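Local coordinates for protein DMATS type aromatic prenyltransferase (Streptomyces coelicolor, PDB 6ZRZ) that probably transfers a dimethylallyl group to the C5 position of tryptophan, acting as a 5-dimethylallyl tryptophan synthase, at residues A[149-154]-A[190-195]; A[168-173]-A[201-206]; A[276-281]-A[324-329]; A[65-70]-A[340-345]. All coordinates share one frame; numbering follows the deposited sequence. Where two conformers were deposited one is given.

Contact 1. Residues A[149-154]-A[190-195]; sequences KVYLNP and FLALDL. With 6C7 (S-(3-methylbut-2-en-1-yl) trihydrogen thiodiphosphate), chain C.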
# COMPACT_ATOMS: atom_id res chain seq x y z
N LYS A 149 7.68 5.90 4.81
CA LYS A 149 7.80 5.65 3.37
C LYS A 149 7.03 6.76 2.67
O LYS A 149 5.97 7.13 3.17
CB LYS A 149 7.21 4.27 3.04
CG LYS A 149 8.14 3.10 3.29
CD LYS A 149 7.76 1.88 2.46
CE LYS A 149 8.04 2.10 1.00
NZ LYS A 149 9.38 2.71 0.84
N VAL A 150 7.57 7.30 1.59
CA VAL A 150 6.84 8.29 0.76
C VAL A 150 6.67 7.72 -0.65
O VAL A 150 7.63 7.17 -1.19
CB VAL A 150 7.55 9.65 0.80
CG1 VAL A 150 6.89 10.67 -0.11
CG2 VAL A 150 7.60 10.17 2.24
N TYR A 151 5.45 7.81 -1.19
CA TYR A 151 5.07 7.34 -2.53
C TYR A 151 4.81 8.54 -3.42
O TYR A 151 4.03 9.41 -3.03
CB TYR A 151 3.83 6.47 -2.50
CG TYR A 151 3.97 5.26 -1.64
CD1 TYR A 151 4.21 3.99 -2.16
CD2 TYR A 151 3.87 5.39 -0.27
CE1 TYR A 151 4.36 2.90 -1.32
CE2 TYR A 151 4.00 4.32 0.58
CZ TYR A 151 4.23 3.06 0.06
OH TYR A 151 4.32 2.05 0.97
N LEU A 152 5.44 8.54 -4.59
CA LEU A 152 5.33 9.63 -5.57
C LEU A 152 4.90 9.05 -6.91
O LEU A 152 4.95 7.81 -7.10
CB LEU A 152 6.67 10.35 -5.65
CG LEU A 152 7.25 10.85 -4.32
CD1 LEU A 152 8.70 11.20 -4.46
CD2 LEU A 152 6.47 12.04 -3.81
N ASN A 153 4.52 9.94 -7.83
CA ASN A 153 3.80 9.62 -9.09
C ASN A 153 4.71 9.84 -10.30
O ASN A 153 4.88 11.00 -10.75
CB ASN A 153 2.58 10.50 -9.25
CG ASN A 153 1.80 10.23 -10.52
OD1 ASN A 153 2.05 9.26 -11.23
ND2 ASN A 153 0.84 11.10 -10.80
N PRO A 154 5.30 8.76 -10.88
CA PRO A 154 6.13 8.91 -12.07
C PRO A 154 5.38 9.49 -13.28
O PRO A 154 6.02 10.01 -14.16
CB PRO A 154 6.62 7.48 -12.34
CG PRO A 154 6.58 6.83 -10.97
CD PRO A 154 5.31 7.38 -10.38
N PHE A 190 4.11 4.04 -9.24
CA PHE A 190 4.71 4.64 -8.02
C PHE A 190 6.21 4.54 -8.06
O PHE A 190 6.76 3.54 -8.60
CB PHE A 190 4.26 3.93 -6.74
CG PHE A 190 2.78 3.78 -6.60
CD1 PHE A 190 2.00 4.86 -6.27
CD2 PHE A 190 2.18 2.53 -6.77
CE1 PHE A 190 0.63 4.73 -6.16
CE2 PHE A 190 0.81 2.40 -6.65
CZ PHE A 190 0.03 3.50 -6.38
N LEU A 191 6.84 5.55 -7.48
CA LEU A 191 8.22 5.46 -6.95
C LEU A 191 8.15 5.80 -5.45
O LEU A 191 7.48 6.85 -5.10
CB LEU A 191 9.15 6.41 -7.70
CG LEU A 191 10.61 6.21 -7.33
CD1 LEU A 191 11.49 6.40 -8.54
CD2 LEU A 191 11.03 7.14 -6.20
N ALA A 192 8.72 4.96 -4.61
CA ALA A 192 8.64 5.10 -3.14
C ALA A 192 10.06 5.16 -2.57
O ALA A 192 10.93 4.51 -3.14
CB ALA A 192 7.88 3.95 -2.53
N LEU A 193 10.24 5.93 -1.51
CA LEU A 193 11.50 5.99 -0.71
C LEU A 193 11.20 5.58 0.71
O LEU A 193 10.30 6.16 1.25
CB LEU A 193 12.02 7.42 -0.68
CG LEU A 193 12.74 7.93 -1.90
CD1 LEU A 193 13.28 9.32 -1.61
CD2 LEU A 193 13.87 6.99 -2.33
N ASP A 194 11.97 4.64 1.27
CA ASP A 194 12.09 4.44 2.74
C ASP A 194 12.83 5.64 3.34
O ASP A 194 13.88 6.02 2.78
CB ASP A 194 12.88 3.18 3.12
CG ASP A 194 12.10 1.88 3.06
OD1 ASP A 194 10.88 1.93 2.86
OD2 ASP A 194 12.74 0.81 3.23
N LEU A 195 12.29 6.24 4.38
CA LEU A 195 12.94 7.36 5.09
C LEU A 195 13.17 6.96 6.55
O LEU A 195 12.19 6.58 7.25
CB LEU A 195 12.08 8.62 4.97
CG LEU A 195 11.81 9.08 3.54
CD1 LEU A 195 10.94 10.32 3.55
CD2 LEU A 195 13.10 9.33 2.76
O4 6C7 C . 8.19 -3.43 1.07
P1 6C7 C . 7.01 -2.66 1.90
O6 6C7 C . 6.18 -3.58 2.70
O5 6C7 C . 7.78 -1.56 2.82
O2 6C7 C . 6.17 -1.75 0.84
P3 6C7 C . 4.60 -2.01 0.51
O8 6C7 C . 4.62 -3.46 -0.19
O7 6C7 C . 3.69 -2.01 1.68
S9 6C7 C . 4.16 -0.83 -0.79
C10 6C7 C . 2.45 -1.31 -1.13
C11 6C7 C . 1.67 0.03 -1.05
C12 6C7 C . 1.36 0.89 -2.29
C13 6C7 C . 0.60 2.18 -2.13
C14 6C7 C . 1.83 0.50 -3.70
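Tyr151 and Ala192 face each other as a non-hydrogen-bonded pair between two antiparallel neighbours, strands 147-152 and 191-195, in the closed sheet of the ABBA barrel. Lys149, Tyr151, Ala192 and Asp194 point to the face with the bound thiodiphosphate. Val150, Leu152, Leu191 and Leu193 take the opposite face. Leu191 and Leu193 there meet helix 162-175.

The tyrosine can be followed outward. CB of Tyr151 lies loosely by the Phe190 ring. With CG of Tyr151 anti to the carbonyl carbon (chi1 -59°), the ring runs along the ligand face beside Ala192. CD1 of Tyr151 packs obliquely on CB of Ala192 at 3.7 Å. CE1 of Tyr151 then meets C12 of the 6C7 dimethylallyl group, also at 3.7 Å. The C13 methyl lies over one ring face, off toward the rim. OH of Tyr151 ends 3.4 Å from the bridging sulfur S9 of 6C7. With an alanine here, the prenyl tail would probably lose the aromatic surface under C12 and C13 and be freer to shift.

Phe190 comes from segment 190-195. Its CE2 meets the second methyl, C14, at 3.7 Å, while C13 lies over a ring face. Trp135 meets this ring too.

Backbone bonds hold the two strands together, Val150 with Leu193 and Leu152 with Leu191, each pair joined both ways. On the outer face CG2 of Val150 touches CD1 of Leu195 at 3.6 Å. Lys149 has two conformers, so its bond is less sure. In the one described, NZ forms a salt bridge with OD1 of Asp194 at 2.6 Å, arriving 40° out of the carboxylate plane.

Contact 2. Residues A[168-173]-A[201-206]; sequences EALRRL and PRAKVY. With 6C7 (S-(3-methylbut-2-en-1-yl) trihydrogen thiodiphosphate), chain C.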
# COMPACT_ATOMS: atom_id res chain seq x y z
N GLU A 168 15.68 8.93 -14.18
CA GLU A 168 16.32 10.13 -13.55
C GLU A 168 16.26 10.01 -12.02
O GLU A 168 17.28 10.21 -11.38
CB GLU A 168 15.66 11.41 -14.04
CG GLU A 168 16.22 12.68 -13.40
CD GLU A 168 17.67 12.98 -13.71
OE1 GLU A 168 18.25 12.24 -14.52
OE2 GLU A 168 18.23 13.95 -13.13
N ALA A 169 15.09 9.67 -11.44
CA ALA A 169 14.96 9.43 -9.97
C ALA A 169 15.99 8.40 -9.50
O ALA A 169 16.69 8.66 -8.49
CB ALA A 169 13.55 8.99 -9.61
N LEU A 170 16.11 7.27 -10.20
CA LEU A 170 17.06 6.21 -9.80
C LEU A 170 18.50 6.72 -9.88
O LEU A 170 19.29 6.35 -9.02
CB LEU A 170 16.88 4.97 -10.66
CG LEU A 170 15.70 4.08 -10.26
CD1 LEU A 170 15.48 3.01 -11.30
CD2 LEU A 170 15.92 3.46 -8.89
N ARG A 171 18.82 7.54 -10.89
CA ARG A 171 20.17 8.12 -11.07
C ARG A 171 20.50 9.05 -9.89
O ARG A 171 21.62 8.95 -9.37
CB ARG A 171 20.28 8.91 -12.38
CG ARG A 171 21.67 9.45 -12.65
CD ARG A 171 21.71 10.50 -13.71
NE ARG A 171 21.05 11.75 -13.35
CZ ARG A 171 21.53 12.67 -12.51
NH1 ARG A 171 22.69 12.50 -11.90
NH2 ARG A 171 20.84 13.78 -12.28
N ARG A 172 19.57 9.93 -9.53
CA ARG A 172 19.78 10.96 -8.50
C ARG A 172 19.94 10.31 -7.12
O ARG A 172 20.55 10.95 -6.24
CB ARG A 172 18.63 11.97 -8.48
CG ARG A 172 18.55 12.90 -9.68
CD ARG A 172 17.50 13.94 -9.40
NE ARG A 172 17.07 14.71 -10.55
CZ ARG A 172 16.19 15.70 -10.50
NH1 ARG A 172 15.67 16.08 -9.34
NH2 ARG A 172 15.86 16.35 -11.61
N LEU A 173 19.41 9.09 -6.94
CA LEU A 173 19.50 8.31 -5.67
C LEU A 173 20.76 7.43 -5.67
O LEU A 173 20.87 6.62 -4.76
CB LEU A 173 18.25 7.45 -5.50
CG LEU A 173 16.93 8.20 -5.37
CD1 LEU A 173 15.76 7.24 -5.45
CD2 LEU A 173 16.86 8.99 -4.08
N PRO A 201 19.28 5.58 1.11
CA PRO A 201 17.85 5.38 0.89
C PRO A 201 17.53 4.02 0.23
O PRO A 201 18.31 3.59 -0.61
CB PRO A 201 17.47 6.55 -0.04
CG PRO A 201 18.75 6.80 -0.84
CD PRO A 201 19.87 6.55 0.16
N ARG A 202 16.43 3.37 0.64
CA ARG A 202 15.81 2.23 -0.09
C ARG A 202 14.81 2.83 -1.10
O ARG A 202 13.83 3.46 -0.66
CB ARG A 202 15.19 1.23 0.88
CG ARG A 202 14.35 0.12 0.23
CD ARG A 202 14.10 -1.04 1.21
NE ARG A 202 13.08 -2.02 0.81
CZ ARG A 202 11.78 -2.00 1.17
NH1 ARG A 202 11.29 -1.03 1.93
NH2 ARG A 202 10.96 -2.95 0.74
N ALA A 203 15.11 2.68 -2.38
CA ALA A 203 14.29 3.15 -3.52
C ALA A 203 13.47 1.99 -4.06
O ALA A 203 14.05 0.92 -4.33
CB ALA A 203 15.18 3.73 -4.59
N LYS A 204 12.17 2.20 -4.24
CA LYS A 204 11.22 1.17 -4.70
C LYS A 204 10.56 1.67 -5.98
O LYS A 204 10.01 2.79 -5.97
CB LYS A 204 10.22 0.88 -3.59
CG LYS A 204 10.85 0.19 -2.38
CD LYS A 204 9.99 0.21 -1.15
CE LYS A 204 8.87 -0.81 -1.15
NZ LYS A 204 9.31 -2.15 -1.67
N VAL A 205 10.72 0.91 -7.04
CA VAL A 205 10.06 1.18 -8.35
C VAL A 205 8.93 0.18 -8.50
O VAL A 205 9.20 -1.04 -8.38
CB VAL A 205 11.07 1.05 -9.50
CG1 VAL A 205 10.42 1.38 -10.84
CG2 VAL A 205 12.28 1.91 -9.25
N TYR A 206 7.71 0.67 -8.73
CA TYR A 206 6.52 -0.15 -8.98
C TYR A 206 6.22 -0.17 -10.46
O TYR A 206 6.32 0.92 -11.14
CB TYR A 206 5.33 0.37 -8.19
CG TYR A 206 5.47 0.27 -6.70
CD1 TYR A 206 4.80 -0.70 -6.00
CD2 TYR A 206 6.28 1.15 -5.99
CE1 TYR A 206 4.91 -0.79 -4.61
CE2 TYR A 206 6.41 1.06 -4.60
CZ TYR A 206 5.73 0.08 -3.91
OH TYR A 206 5.81 -0.05 -2.54
O4 6C7 C . 8.19 -3.43 1.07
P1 6C7 C . 7.01 -2.66 1.90
O6 6C7 C . 6.18 -3.58 2.70
O5 6C7 C . 7.78 -1.56 2.82
O2 6C7 C . 6.17 -1.75 0.84
P3 6C7 C . 4.60 -2.01 0.51
O8 6C7 C . 4.62 -3.46 -0.19
O7 6C7 C . 3.69 -2.01 1.68
S9 6C7 C . 4.16 -0.83 -0.79
C10 6C7 C . 2.45 -1.31 -1.13
C11 6C7 C . 1.67 0.03 -1.05
C12 6C7 C . 1.36 0.89 -2.29
C13 6C7 C . 0.60 2.18 -2.13
C14 6C7 C . 1.83 0.50 -3.70
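Leu173 and Ala203 meet where helix 162-175 lies on strand 202-209. CD1 of the leucine touches CB of the alanine at 3.7 Å. Its other methyl, CD2, reaches CG of Pro201 more loosely. One turn earlier, Leu170 crosses Val205 at a slant. CD1 and CD2 both lie 4.0 Å from CG2 of Val205, and CD2 also borders the Ala203 methyl. The small alanine thus borders two leucines of the helix.

The helix runs nearly antiparallel to the strand, their axes about 10.1 Å apart. This is the ABBA design, with helices packed around a barrel whose inside holds the substrates. Strand residues alternate accordingly. Pro201, Ala203 and Val205 point at the helix. Arg202 and Lys204 point inward to the diphosphate.

Arg202 is extended from CG to NE, which carries its guanidinium out to the ligand. NH2 donates to O4 at 2.8 Å, with O4 in the guanidinium plane. NH1 forms a salt bridge with Asp194. Lys204 may add a weak, less certain bond to O4. CE1 of Tyr206 lies 3.5 Å from the prenyl methyl C14. A serine in its place would probably open a gap beside C14 and remove part of the tail's wall.

Contact 3. Residues A[276-281]-A[324-329]; sequences PVRDYV and IAYLAL. With TRP (tryptophan), chain D.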
# COMPACT_ATOMS: atom_id res chain seq x y z
N PRO A 276 -4.43 -7.88 -6.86
CA PRO A 276 -5.66 -7.25 -6.35
C PRO A 276 -6.81 -8.27 -6.21
O PRO A 276 -7.74 -8.28 -6.98
CB PRO A 276 -5.98 -6.19 -7.39
CG PRO A 276 -5.42 -6.79 -8.67
CD PRO A 276 -4.20 -7.60 -8.27
N VAL A 277 -6.69 -9.09 -5.19
CA VAL A 277 -7.55 -10.26 -4.93
C VAL A 277 -9.03 -9.84 -4.94
O VAL A 277 -9.84 -10.69 -5.26
CB VAL A 277 -7.14 -10.96 -3.62
CG1 VAL A 277 -7.41 -10.10 -2.38
CG2 VAL A 277 -7.83 -12.29 -3.48
N ARG A 278 -9.36 -8.59 -4.58
CA ARG A 278 -10.75 -8.12 -4.51
C ARG A 278 -11.46 -8.25 -5.86
O ARG A 278 -12.69 -8.35 -5.86
CB ARG A 278 -10.85 -6.66 -4.07
CG ARG A 278 -10.14 -5.65 -4.96
CD ARG A 278 -10.10 -4.35 -4.19
NE ARG A 278 -9.59 -3.17 -4.90
CZ ARG A 278 -8.31 -2.86 -5.10
NH1 ARG A 278 -7.35 -3.69 -4.77
NH2 ARG A 278 -8.00 -1.72 -5.72
N ASP A 279 -10.72 -8.25 -6.96
CA ASP A 279 -11.29 -8.35 -8.32
C ASP A 279 -11.50 -9.80 -8.74
O ASP A 279 -12.02 -9.99 -9.86
CB ASP A 279 -10.40 -7.63 -9.34
CG ASP A 279 -10.56 -6.13 -9.36
OD1 ASP A 279 -11.19 -5.56 -8.42
OD2 ASP A 279 -10.02 -5.51 -10.31
N TYR A 280 -11.14 -10.79 -7.90
CA TYR A 280 -11.00 -12.21 -8.32
C TYR A 280 -11.72 -13.15 -7.35
O TYR A 280 -11.50 -14.35 -7.42
CB TYR A 280 -9.51 -12.56 -8.47
CG TYR A 280 -8.83 -11.70 -9.48
CD1 TYR A 280 -9.15 -11.79 -10.82
CD2 TYR A 280 -7.91 -10.73 -9.12
CE1 TYR A 280 -8.58 -10.97 -11.77
CE2 TYR A 280 -7.31 -9.91 -10.06
CZ TYR A 280 -7.64 -10.04 -11.41
OH TYR A 280 -7.10 -9.22 -12.36
N VAL A 281 -12.56 -12.61 -6.47
CA VAL A 281 -13.33 -13.40 -5.47
C VAL A 281 -14.80 -12.99 -5.53
O VAL A 281 -15.09 -11.88 -5.98
CB VAL A 281 -12.79 -13.16 -4.06
CG1 VAL A 281 -11.39 -13.68 -3.90
CG2 VAL A 281 -12.85 -11.68 -3.69
N ILE A 324 -10.30 -7.08 1.87
CA ILE A 324 -8.93 -7.48 1.48
C ILE A 324 -8.71 -6.97 0.05
O ILE A 324 -9.20 -7.60 -0.90
CB ILE A 324 -8.66 -8.98 1.62
CG1 ILE A 324 -8.95 -9.48 3.04
CG2 ILE A 324 -7.24 -9.28 1.20
CD1 ILE A 324 -8.79 -10.99 3.20
N ALA A 325 -7.96 -5.88 -0.10
CA ALA A 325 -7.78 -5.20 -1.39
C ALA A 325 -6.72 -5.92 -2.23
O ALA A 325 -6.96 -6.17 -3.43
CB ALA A 325 -7.43 -3.78 -1.17
N TYR A 326 -5.56 -6.19 -1.64
CA TYR A 326 -4.43 -6.86 -2.30
C TYR A 326 -3.85 -7.91 -1.36
O TYR A 326 -3.90 -7.78 -0.14
CB TYR A 326 -3.26 -5.93 -2.62
CG TYR A 326 -3.43 -5.01 -3.78
CD1 TYR A 326 -2.97 -5.36 -5.04
CD2 TYR A 326 -4.06 -3.80 -3.63
CE1 TYR A 326 -3.09 -4.49 -6.12
CE2 TYR A 326 -4.24 -2.94 -4.71
CZ TYR A 326 -3.75 -3.29 -5.97
OH TYR A 326 -3.93 -2.44 -7.05
N LEU A 327 -3.26 -8.91 -1.96
CA LEU A 327 -2.29 -9.77 -1.29
C LEU A 327 -0.96 -9.61 -1.98
O LEU A 327 -0.93 -9.42 -3.20
CB LEU A 327 -2.74 -11.23 -1.35
CG LEU A 327 -4.03 -11.56 -0.63
CD1 LEU A 327 -4.42 -13.00 -0.92
CD2 LEU A 327 -3.92 -11.29 0.87
N ALA A 328 0.12 -9.72 -1.24
CA ALA A 328 1.48 -9.57 -1.81
C ALA A 328 2.39 -10.66 -1.26
O ALA A 328 2.27 -11.01 -0.03
CB ALA A 328 2.01 -8.21 -1.50
N LEU A 329 3.29 -11.14 -2.11
CA LEU A 329 4.43 -11.98 -1.71
C LEU A 329 5.69 -11.17 -1.94
O LEU A 329 5.93 -10.75 -3.10
CB LEU A 329 4.42 -13.26 -2.55
CG LEU A 329 5.55 -14.22 -2.23
CD1 LEU A 329 5.40 -14.75 -0.82
CD2 LEU A 329 5.60 -15.36 -3.22
N TRP D . -5.91 1.59 -4.47
CA TRP D . -4.84 1.87 -5.46
C TRP D . -4.70 0.71 -6.46
O TRP D . -5.33 -0.37 -6.34
CB TRP D . -3.51 2.18 -4.77
CG TRP D . -3.03 1.14 -3.80
CD1 TRP D . -3.32 1.05 -2.47
CD2 TRP D . -2.16 0.02 -4.09
NE1 TRP D . -2.70 -0.04 -1.92
CE2 TRP D . -1.97 -0.68 -2.88
CE3 TRP D . -1.52 -0.43 -5.25
CZ2 TRP D . -1.17 -1.82 -2.81
CZ3 TRP D . -0.73 -1.55 -5.17
CH2 TRP D . -0.57 -2.25 -3.97
OXT TRP D . -3.93 0.85 -7.43
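Arg278 reaches past Ala325 to the bound tryptophan. Its CG sits between the backbone N and the carbonyl carbon (chi1 60°), the crowded position, and the chain is extended from there to NE. That course lays CD alongside Ala325 and brings NH1 to its carbonyl O at 2.8 Å. NH1 stands well above the carbonyl plane, 57° out of it. NH2 donates to the carboxylate O of the tryptophan at 3.1 Å and also forms a salt bridge with Asp59. Both acceptors lie in the guanidinium plane, so the flat group is fixed in rotation.

Tyr326 donates to the same tryptophan O from its OH, at 2.6 Å. Its ring is covered on both faces. CB of Pro276 makes a CH-pi contact 4.0 Å from the ring centroid. On the opposite face CH2 of the ligand's indole stands over the ring centre. Arg278 and Tyr326 belong to the tryptophan pocket inside the ABBA barrel. Strand 324-332 forms part of its wall, and a short 3-10 turn begins at Val277 beside it. Ala325 and Tyr326 both pair with Tyr342, and the helix-like psi of Ala325 fits a classic beta bulge.

Val277 points toward the strand. Its CG1 lies between the backbone N and the carbonyl carbon, against CG2 of Ile324 at 3.7 Å and CG of Leu327 at 4.1 Å.

Contact 4. Residues A[65-70]-A[340-345]; sequences EFSLSF and TAYLSS. With 6C7 (S-(3-methylbut-2-en-1-yl) trihydrogen thiodiphosphate), chain C; TRP (tryptophan), chain D.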
# COMPACT_ATOMS: atom_id res chain seq x y z
N GLU A 65 -5.52 3.42 4.08
CA GLU A 65 -5.53 1.95 3.94
C GLU A 65 -4.59 1.35 4.96
O GLU A 65 -3.57 1.99 5.30
CB GLU A 65 -5.13 1.56 2.52
CG GLU A 65 -5.30 0.09 2.25
CD GLU A 65 -4.81 -0.30 0.86
OE1 GLU A 65 -3.57 -0.42 0.67
OE2 GLU A 65 -5.65 -0.51 0.00
N PHE A 66 -4.90 0.16 5.45
CA PHE A 66 -4.04 -0.53 6.43
C PHE A 66 -3.39 -1.73 5.78
O PHE A 66 -3.83 -2.20 4.73
CB PHE A 66 -4.85 -0.98 7.65
CG PHE A 66 -5.51 0.15 8.39
CD1 PHE A 66 -4.77 0.97 9.23
CD2 PHE A 66 -6.86 0.39 8.26
CE1 PHE A 66 -5.37 2.02 9.90
CE2 PHE A 66 -7.46 1.44 8.93
CZ PHE A 66 -6.72 2.25 9.75
N SER A 67 -2.37 -2.23 6.40
CA SER A 67 -1.75 -3.48 5.94
C SER A 67 -1.11 -4.20 7.12
O SER A 67 -0.70 -3.53 8.11
CB SER A 67 -0.80 -3.28 4.80
OG SER A 67 0.37 -2.58 5.17
N LEU A 68 -1.13 -5.53 7.04
CA LEU A 68 -0.40 -6.41 7.97
C LEU A 68 0.55 -7.23 7.16
O LEU A 68 0.09 -7.92 6.21
CB LEU A 68 -1.34 -7.32 8.71
CG LEU A 68 -2.23 -6.67 9.74
CD1 LEU A 68 -3.19 -7.72 10.29
CD2 LEU A 68 -1.41 -6.07 10.86
N SER A 69 1.81 -7.14 7.51
CA SER A 69 2.90 -7.89 6.89
C SER A 69 3.33 -9.02 7.83
O SER A 69 3.66 -8.74 9.03
CB SER A 69 4.00 -6.97 6.57
OG SER A 69 4.85 -7.54 5.60
N PHE A 70 3.35 -10.23 7.32
CA PHE A 70 3.68 -11.46 8.08
C PHE A 70 5.02 -12.02 7.59
O PHE A 70 5.16 -12.34 6.42
CB PHE A 70 2.58 -12.50 7.91
CG PHE A 70 1.22 -12.06 8.38
CD1 PHE A 70 0.75 -12.41 9.65
CD2 PHE A 70 0.39 -11.32 7.57
CE1 PHE A 70 -0.51 -12.00 10.07
CE2 PHE A 70 -0.87 -10.94 7.98
CZ PHE A 70 -1.32 -11.27 9.22
N THR A 340 1.92 -10.07 2.69
CA THR A 340 1.22 -8.84 3.16
C THR A 340 -0.23 -8.87 2.67
O THR A 340 -0.43 -9.18 1.50
CB THR A 340 1.95 -7.58 2.71
OG1 THR A 340 3.31 -7.69 3.11
CG2 THR A 340 1.38 -6.33 3.36
N ALA A 341 -1.16 -8.53 3.55
CA ALA A 341 -2.57 -8.28 3.25
C ALA A 341 -2.85 -6.79 3.42
O ALA A 341 -2.49 -6.21 4.47
CB ALA A 341 -3.45 -9.13 4.11
N TYR A 342 -3.36 -6.19 2.37
CA TYR A 342 -3.78 -4.78 2.31
C TYR A 342 -5.26 -4.76 2.63
O TYR A 342 -6.04 -5.44 1.95
CB TYR A 342 -3.40 -4.20 0.96
CG TYR A 342 -1.92 -4.20 0.79
CD1 TYR A 342 -1.16 -3.08 1.13
CD2 TYR A 342 -1.25 -5.37 0.43
CE1 TYR A 342 0.24 -3.13 1.08
CE2 TYR A 342 0.12 -5.40 0.31
CZ TYR A 342 0.87 -4.29 0.68
OH TYR A 342 2.23 -4.36 0.59
N LEU A 343 -5.63 -3.97 3.62
CA LEU A 343 -6.96 -4.03 4.28
C LEU A 343 -7.61 -2.67 4.17
O LEU A 343 -7.01 -1.64 4.68
CB LEU A 343 -6.79 -4.43 5.74
CG LEU A 343 -6.05 -5.74 6.00
CD1 LEU A 343 -5.89 -5.99 7.49
CD2 LEU A 343 -6.75 -6.91 5.33
N SER A 344 -8.79 -2.64 3.61
CA SER A 344 -9.52 -1.41 3.29
C SER A 344 -10.19 -0.85 4.54
O SER A 344 -10.70 -1.63 5.38
CB SER A 344 -10.52 -1.67 2.21
OG SER A 344 -9.88 -2.15 1.06
N SER A 345 -10.22 0.46 4.65
CA SER A 345 -10.97 1.17 5.71
C SER A 345 -12.48 1.11 5.45
O SER A 345 -13.23 0.87 6.41
CB SER A 345 -10.48 2.58 5.85
OG SER A 345 -11.36 3.28 6.71
O4 6C7 C . 8.19 -3.43 1.07
P1 6C7 C . 7.01 -2.66 1.90
O6 6C7 C . 6.18 -3.58 2.70
O5 6C7 C . 7.78 -1.56 2.82
O2 6C7 C . 6.17 -1.75 0.84
P3 6C7 C . 4.60 -2.01 0.51
O8 6C7 C . 4.62 -3.46 -0.19
O7 6C7 C . 3.69 -2.01 1.68
S9 6C7 C . 4.16 -0.83 -0.79
C10 6C7 C . 2.45 -1.31 -1.13
C11 6C7 C . 1.67 0.03 -1.05
C12 6C7 C . 1.36 0.89 -2.29
C13 6C7 C . 0.60 2.18 -2.13
C14 6C7 C . 1.83 0.50 -3.70
N TRP D . -5.91 1.59 -4.47
CA TRP D . -4.84 1.87 -5.46
C TRP D . -4.70 0.71 -6.46
O TRP D . -5.33 -0.37 -6.34
CB TRP D . -3.51 2.18 -4.77
CG TRP D . -3.03 1.14 -3.80
CD1 TRP D . -3.32 1.05 -2.47
CD2 TRP D . -2.16 0.02 -4.09
NE1 TRP D . -2.70 -0.04 -1.92
CE2 TRP D . -1.97 -0.68 -2.88
CE3 TRP D . -1.52 -0.43 -5.25
CZ2 TRP D . -1.17 -1.82 -2.81
CZ3 TRP D . -0.73 -1.55 -5.17
CH2 TRP D . -0.57 -2.25 -3.97
OXT TRP D . -3.93 0.85 -7.43
O HOH W 1 -8.15 -0.04 0.33
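The hydroxyl of Ser69 is held by two groups, OG1 of Thr340 at 2.9 Å from OG and the guanidinium of Arg338. OG is set anti to the backbone N (chi1 -161°), facing its threonine neighbour across the strands. Arg338 also bonds the thiodiphosphate, so this serine probably helps position a ligand-binding residue. Ser67 OG does likewise for Arg79, taking a bond from its NE.

Glu65 extends beyond CG along Tyr342. Its OE1 lies at the edge of the tyrosine ring, 3.6 Å from CD1. The same oxygen accepts from NE1 of the bound tryptophan at 2.8 Å, fairly straight (154°). OE2 accepts a hydrogen bond from a water at 2.6 Å, and that water also donates to OG of Ser344. Both carboxylate oxygens are therefore engaged, which should hold the group and help orient the indole.

Tyr342 touches both ligands. CZ2 of the indole stands over one face of its ring, off toward the rim. C10 of the prenyl group lies 3.6 Å from CE1, and OH is 2.7 Å from O8 of the thiodiphosphate.

The other face is apolar. CB of Phe66 meets CB of Leu343, whose CD1 lies 4.3 Å from CD1 of Leu68, and helix 303-312 packs there. Four backbone bonds join Phe66 with Leu343 and Leu68 with Ala341, pairing first strand 64-70 with last strand 338-344, the closure of the ABBA barrel.

All four contacts are buried and reach the same ten-stranded barrel. Contact 4 lies nearest the chain's centre, about 7 Å between centres, and closes the barrel. Contact 2 lies furthest out, about 18 Å, with partly exposed Leu173 and Pro201. Contacts 1 and 4 are strand pairs, tied by backbone bonds. Contact 2 joins an outer helix to the wall through apolar side chains alone, and contact 3 sets a turn against a strand. Contacts 1 and 2 meet at neighbouring strands, as do contacts 3 and 4. Contacts 1 and 4 touch both ligands, contact 1 reaching the tryptophan through Phe190; contact 2 touches the thiodiphosphate and contact 3 the tryptophan. Contacts 1 and 3 lie on opposite sides of the centre.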